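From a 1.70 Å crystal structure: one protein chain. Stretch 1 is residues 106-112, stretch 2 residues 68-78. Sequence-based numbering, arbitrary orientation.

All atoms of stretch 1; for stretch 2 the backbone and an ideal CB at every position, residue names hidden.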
ATOM      1  N   ARG B 106       1.679 -13.901   6.923  1.00 13.30           N
ATOM      2  CA  ARG B 106       1.249 -13.709   8.313  1.00 14.58           C
ATOM      3  C   ARG B 106       1.887 -12.362   8.732  1.00 13.94           C
ATOM      4  O   ARG B 106       3.094 -12.186   8.609  1.00 15.73           O
ATOM      5  CB  ARG B 106       1.801 -14.848   9.194  1.00 14.71           C
ATOM      6  CG  ARG B 106       1.370 -14.861  10.689  1.00 19.61           C
ATOM      7  CD  ARG B 106       1.937 -16.159  11.428  1.00 21.41           C
ATOM      8  NE  ARG B 106       3.217 -15.914  12.141  1.00 30.95           N
ATOM      9  CZ  ARG B 106       4.417 -16.347  11.732  1.00 32.42           C
ATOM     10  NH1 ARG B 106       4.527 -17.052  10.611  1.00 33.84           N
ATOM     11  NH2 ARG B 106       5.517 -16.082  12.438  1.00 32.19           N
ATOM     12  N   ALA B 107       1.081 -11.411   9.196  1.00 11.64           N
ATOM     13  CA  ALA B 107       1.634 -10.130   9.605  1.00 12.37           C
ATOM     14  C   ALA B 107       1.383  -9.956  11.083  1.00 13.23           C
ATOM     15  O   ALA B 107       0.267 -10.151  11.555  1.00 14.00           O
ATOM     16  CB  ALA B 107       0.973  -8.981   8.783  1.00 12.20           C
ATOM     17  N   VAL B 108       2.423  -9.560  11.814  1.00 10.56           N
ATOM     18  CA  VAL B 108       2.326  -9.406  13.249  1.00 11.97           C
ATOM     19  C   VAL B 108       2.606  -7.980  13.675  1.00 11.50           C
ATOM     20  O   VAL B 108       3.624  -7.393  13.288  1.00 12.38           O
ATOM     21  CB  VAL B 108       3.352 -10.355  13.948  1.00 12.91           C
ATOM     22  CG1 VAL B 108       3.323 -10.122  15.466  1.00 15.07           C
ATOM     23  CG2 VAL B 108       3.064 -11.843  13.582  1.00 14.55           C
ATOM     24  N   ALA B 109       1.696  -7.416  14.474  1.00 10.96           N
ATOM     25  CA  ALA B 109       1.864  -6.060  14.986  1.00 11.62           C
ATOM     26  C   ALA B 109       1.987  -6.226  16.500  1.00 11.99           C
ATOM     27  O   ALA B 109       1.000  -6.490  17.205  1.00 11.16           O
ATOM     28  CB  ALA B 109       0.595  -5.151  14.597  1.00 11.68           C
ATOM     29  N   ASP B 110       3.217  -6.110  16.996  1.00 12.74           N
ATOM     30  CA  ASP B 110       3.494  -6.275  18.442  1.00 12.30           C
ATOM     31  C   ASP B 110       3.407  -4.916  19.123  1.00 12.55           C
ATOM     32  O   ASP B 110       4.308  -4.093  18.953  1.00 14.17           O
ATOM     33  CB  ASP B 110       4.919  -6.853  18.564  1.00 12.63           C
ATOM     34  CG  ASP B 110       5.396  -6.999  20.008  1.00 13.92           C
ATOM     35  OD1 ASP B 110       4.678  -6.586  20.940  1.00 11.28           O
ATOM     36  OD2 ASP B 110       6.498  -7.560  20.180  1.00 14.95           O
ATOM     37  N   GLY B 111       2.335  -4.675  19.887  1.00 11.90           N
ATOM     38  CA  GLY B 111       2.152  -3.391  20.556  1.00 10.93           C
ATOM     39  C   GLY B 111       2.523  -3.429  22.035  1.00 12.54           C
ATOM     40  O   GLY B 111       2.143  -2.531  22.775  1.00 14.38           O
ATOM     41  N   SER B 112       3.263  -4.460  22.460  1.00 12.51           N
ATOM     42  CA  SER B 112       3.621  -4.588  23.873  1.00 12.50           C
ATOM     43  C   SER B 112       4.509  -3.480  24.448  1.00 13.36           C
ATOM     44  O   SER B 112       4.499  -3.278  25.663  1.00 12.95           O
ATOM     45  CB  SER B 112       4.288  -5.965  24.154  1.00 12.44           C
ATOM     46  OG  SER B 112       5.563  -6.042  23.551  1.00 11.32           O
ATOM     47  N   UNK B  68      -1.011  -3.471   2.812  1.00  8.48           N
ATOM     48  CA  UNK B  68      -2.415  -3.522   3.222  1.00  9.80           C
ATOM     49  C   UNK B  68      -2.618  -4.369   4.486  1.00  8.96           C
ATOM     50  O   UNK B  68      -3.396  -3.999   5.395  1.00  9.34           O
ATOM     51  CB  UNK B  68      -3.269  -4.080   2.082  1.00  9.80           C
ATOM     52  N   UNK B  69      -1.921  -5.509   4.564  1.00  8.90           N
ATOM     53  CA  UNK B  69      -2.029  -6.367   5.737  1.00  9.96           C
ATOM     54  C   UNK B  69      -1.487  -5.604   6.966  1.00  9.45           C
ATOM     55  O   UNK B  69      -2.022  -5.697   8.076  1.00  8.68           O
ATOM     56  CB  UNK B  69      -1.269  -7.677   5.522  1.00  9.96           C
ATOM     57  N   UNK B  70      -0.398  -4.861   6.759  1.00 10.51           N
ATOM     58  CA  UNK B  70       0.235  -4.107   7.861  1.00  9.32           C
ATOM     59  C   UNK B  70      -0.709  -3.033   8.367  1.00 10.97           C
ATOM     60  O   UNK B  70      -0.877  -2.841   9.583  1.00 10.74           O
ATOM     61  CB  UNK B  70       1.553  -3.476   7.409  1.00  9.32           C
ATOM     62  N   UNK B  71      -1.347  -2.339   7.431  1.00  9.96           N
ATOM     63  CA  UNK B  71      -2.288  -1.293   7.803  1.00  9.90           C
ATOM     64  C   UNK B  71      -3.458  -1.909   8.608  1.00  9.70           C
ATOM     65  O   UNK B  71      -3.942  -1.315   9.579  1.00  9.41           O
ATOM     66  CB  UNK B  71      -2.802  -0.570   6.557  1.00  9.90           C
ATOM     67  N   UNK B  72      -3.917  -3.080   8.185  1.00 10.18           N
ATOM     68  CA  UNK B  72      -5.041  -3.727   8.866  1.00 10.23           C
ATOM     69  C   UNK B  72      -4.645  -4.110  10.295  1.00  9.02           C
ATOM     70  O   UNK B  72      -5.381  -3.870  11.246  1.00  9.74           O
ATOM     71  CB  UNK B  72      -5.500  -4.963   8.091  1.00 10.23           C
ATOM     72  N   UNK B  73      -3.470  -4.704  10.444  1.00 10.18           N
ATOM     73  CA  UNK B  73      -3.029  -5.109  11.784  1.00 11.04           C
ATOM     74  C   UNK B  73      -2.751  -3.903  12.675  1.00 10.24           C
ATOM     75  O   UNK B  73      -3.216  -3.848  13.827  1.00 10.58           O
ATOM     76  CB  UNK B  73      -1.775  -5.980  11.688  1.00 11.04           C
ATOM     77  N   UNK B  74      -2.011  -2.922  12.155  1.00  9.28           N
ATOM     78  CA  UNK B  74      -1.637  -1.784  12.980  1.00  9.64           C
ATOM     79  C   UNK B  74      -2.802  -0.930  13.356  1.00  8.90           C
ATOM     80  O   UNK B  74      -2.919  -0.514  14.510  1.00 10.10           O
ATOM     81  CB  UNK B  74      -0.595  -0.926  12.260  1.00  9.64           C
ATOM     82  N   UNK B  75      -3.665  -0.665  12.380  1.00  9.82           N
ATOM     83  CA  UNK B  75      -4.794   0.187  12.630  1.00  8.89           C
ATOM     84  C   UNK B  75      -5.795  -0.451  13.575  1.00  9.45           C
ATOM     85  O   UNK B  75      -6.289   0.215  14.490  1.00 10.34           O
ATOM     86  CB  UNK B  75      -5.475   0.550  11.309  1.00  8.89           C
ATOM     87  N   UNK B  76      -6.102  -1.727  13.355  1.00 10.88           N
ATOM     88  CA  UNK B  76      -7.058  -2.395  14.233  1.00 11.59           C
ATOM     89  C   UNK B  76      -6.470  -2.492  15.661  1.00 12.16           C
ATOM     90  O   UNK B  76      -7.167  -2.233  16.662  1.00 12.59           O
ATOM     91  CB  UNK B  76      -7.404  -3.783  13.690  1.00 11.59           C
ATOM     92  N   UNK B  77      -5.196  -2.847  15.776  1.00 10.80           N
ATOM     93  CA  UNK B  77      -4.607  -2.883  17.132  1.00 10.88           C
ATOM     94  C   UNK B  77      -4.701  -1.485  17.812  1.00 11.81           C
ATOM     95  O   UNK B  77      -4.995  -1.383  18.997  1.00 12.62           O
ATOM     96  CB  UNK B  77      -3.148  -3.338  17.059  1.00 10.88           C
ATOM     97  N   UNK B  78      -4.396  -0.421  17.080  1.00 11.60           N
ATOM     98  CA  UNK B  78      -4.460   0.939  17.648  1.00 11.09           C
ATOM     99  C   UNK B  78      -5.868   1.241  18.159  1.00 12.04           C
ATOM    100  O   UNK B  78      -6.037   1.724  19.297  1.00 11.52           O
ATOM    101  CB  UNK B  78      -4.046   1.980  16.605  1.00 11.09           C
TER

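Stretch 2 is helical throughout, with phi and psi near -65° and -45°, and it packs on the strand 106-110 at an axis-to-axis approach of 7.8 Å, strand and helix running in broadly the same direction, their axes 33° apart. Alternation in the strand turns Ala 107 and Ala 109 toward the helix and sends Arg 106, Val 108 and Asp 110 away, so the helix meets methyl groups and backbone, not charge.

Position 68 has nothing of stretch 1 near its CB, so its identity is left open; the residue is Asn 68.

At position 69 CA-to-CB points toward the strand, and the ideal CB lies 4.2 Å from Ala 107 CB. A small apolar residue fits directly; a longer one would need room beside that methyl. The residue is Ala 69, whose CB packs against Ala 107 CB at 4.1 Å.

Position 70 points sideways. Its CA lies 6.4 Å from Ala 107 CA, but its CB meets no atom of stretch 1, so several types would serve; it is Ala 70. Positions 71 and 72 are out of reach and equally undetermined by the strand: they are Glu 71 and Leu 72.

Position 73 points toward the strand. Its ideal CB is 3.8 Å from Ala 109 CB, already at van der Waals contact, with Ala 107 O farther off at 4.6 Å. Alanine is the natural choice, though glycine or serine could be considered. Ala 73 is found, its CB touching Ala 109 CB.

At position 74 CA is 5.9 Å from Ala 109 CA. The CB points sideways, 5.0 Å from Ala 109 CB, so a small residue is suitable without being compulsory. It is Ala 74, whose N approaches Ala 109 CB at 4.2 Å.

The strand leaves 75 and 76 open. At 75 an ideal CB would lie 3.0 Å from Glu 71 O, a clash that a residue without CB avoids: Gly 75. At 76 many types would do, including a hydroxyl reaching back along the helix; Thr 76 OG1 donates a hydrogen bond to Leu 72 O at 2.9 Å.

Position 77 points toward the strand, but its ideal CB is 4.8 Å from Ala 109 CB, and Gly 111 offers no side chain. A longer, flexible apolar chain could use this space. Met 77, with chi1 and chi2 both t and chi3 p, brings SD to 3.3 Å from Ala 109 O and 3.5 Å from Gly 111 N, while CE packs 3.7 Å from Ala 109 CB. A CB on Gly 111 would clash with SD.

Position 78 is out of reach, so many types would do, a hydroxyl among them; Thr 78 OG1 donates a hydrogen bond to Ala 74 O at 2.8 Å.

Stretch 2, residues 68-78: NAAELAAGTMT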
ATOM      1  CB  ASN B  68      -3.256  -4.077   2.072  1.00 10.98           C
ATOM      2  CG  ASN B  68      -4.664  -3.430   1.990  1.00 14.28           C
ATOM      3  OD1 ASN B  68      -5.481  -3.843   1.161  1.00 17.54           O
ATOM      4  ND2 ASN B  68      -4.935  -2.412   2.823  1.00 10.78           N
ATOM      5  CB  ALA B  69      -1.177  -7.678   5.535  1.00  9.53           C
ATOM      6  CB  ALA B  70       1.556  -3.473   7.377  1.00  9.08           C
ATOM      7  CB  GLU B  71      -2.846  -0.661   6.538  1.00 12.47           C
ATOM      8  CG  GLU B  71      -3.921   0.325   6.799  1.00 15.20           C
ATOM      9  CD  GLU B  71      -3.384   1.718   7.012  1.00 21.92           C
ATOM     10  OE1 GLU B  71      -2.218   1.876   7.499  1.00 20.93           O
ATOM     11  OE2 GLU B  71      -4.176   2.648   6.691  1.00 23.78           O
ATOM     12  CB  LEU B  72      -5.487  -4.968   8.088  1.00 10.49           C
ATOM     13  CG  LEU B  72      -6.609  -5.784   8.762  1.00  9.28           C
ATOM     14  CD1 LEU B  72      -7.908  -4.998   8.885  1.00  8.71           C
ATOM     15  CD2 LEU B  72      -6.811  -7.047   7.892  1.00 11.57           C
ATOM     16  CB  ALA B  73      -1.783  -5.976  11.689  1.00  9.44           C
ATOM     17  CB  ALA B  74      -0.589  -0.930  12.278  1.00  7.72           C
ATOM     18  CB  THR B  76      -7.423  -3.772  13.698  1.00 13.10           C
ATOM     19  OG1 THR B  76      -7.989  -3.619  12.378  1.00 18.24           O
ATOM     20  CG2 THR B  76      -8.555  -4.395  14.569  1.00 16.45           C
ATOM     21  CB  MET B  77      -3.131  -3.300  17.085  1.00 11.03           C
ATOM     22  CG  MET B  77      -2.474  -3.271  18.479  1.00 12.34           C
ATOM     23  SD  MET B  77      -0.841  -4.032  18.500  1.00 13.05           S
ATOM     24  CE  MET B  77       0.029  -2.833  17.449  1.00 13.27           C
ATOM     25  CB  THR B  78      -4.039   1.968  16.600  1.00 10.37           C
ATOM     26  OG1 THR B  78      -2.667   1.724  16.244  1.00  9.96           O
ATOM     27  CG2 THR B  78      -4.202   3.423  17.137  1.00 11.04           C
TER
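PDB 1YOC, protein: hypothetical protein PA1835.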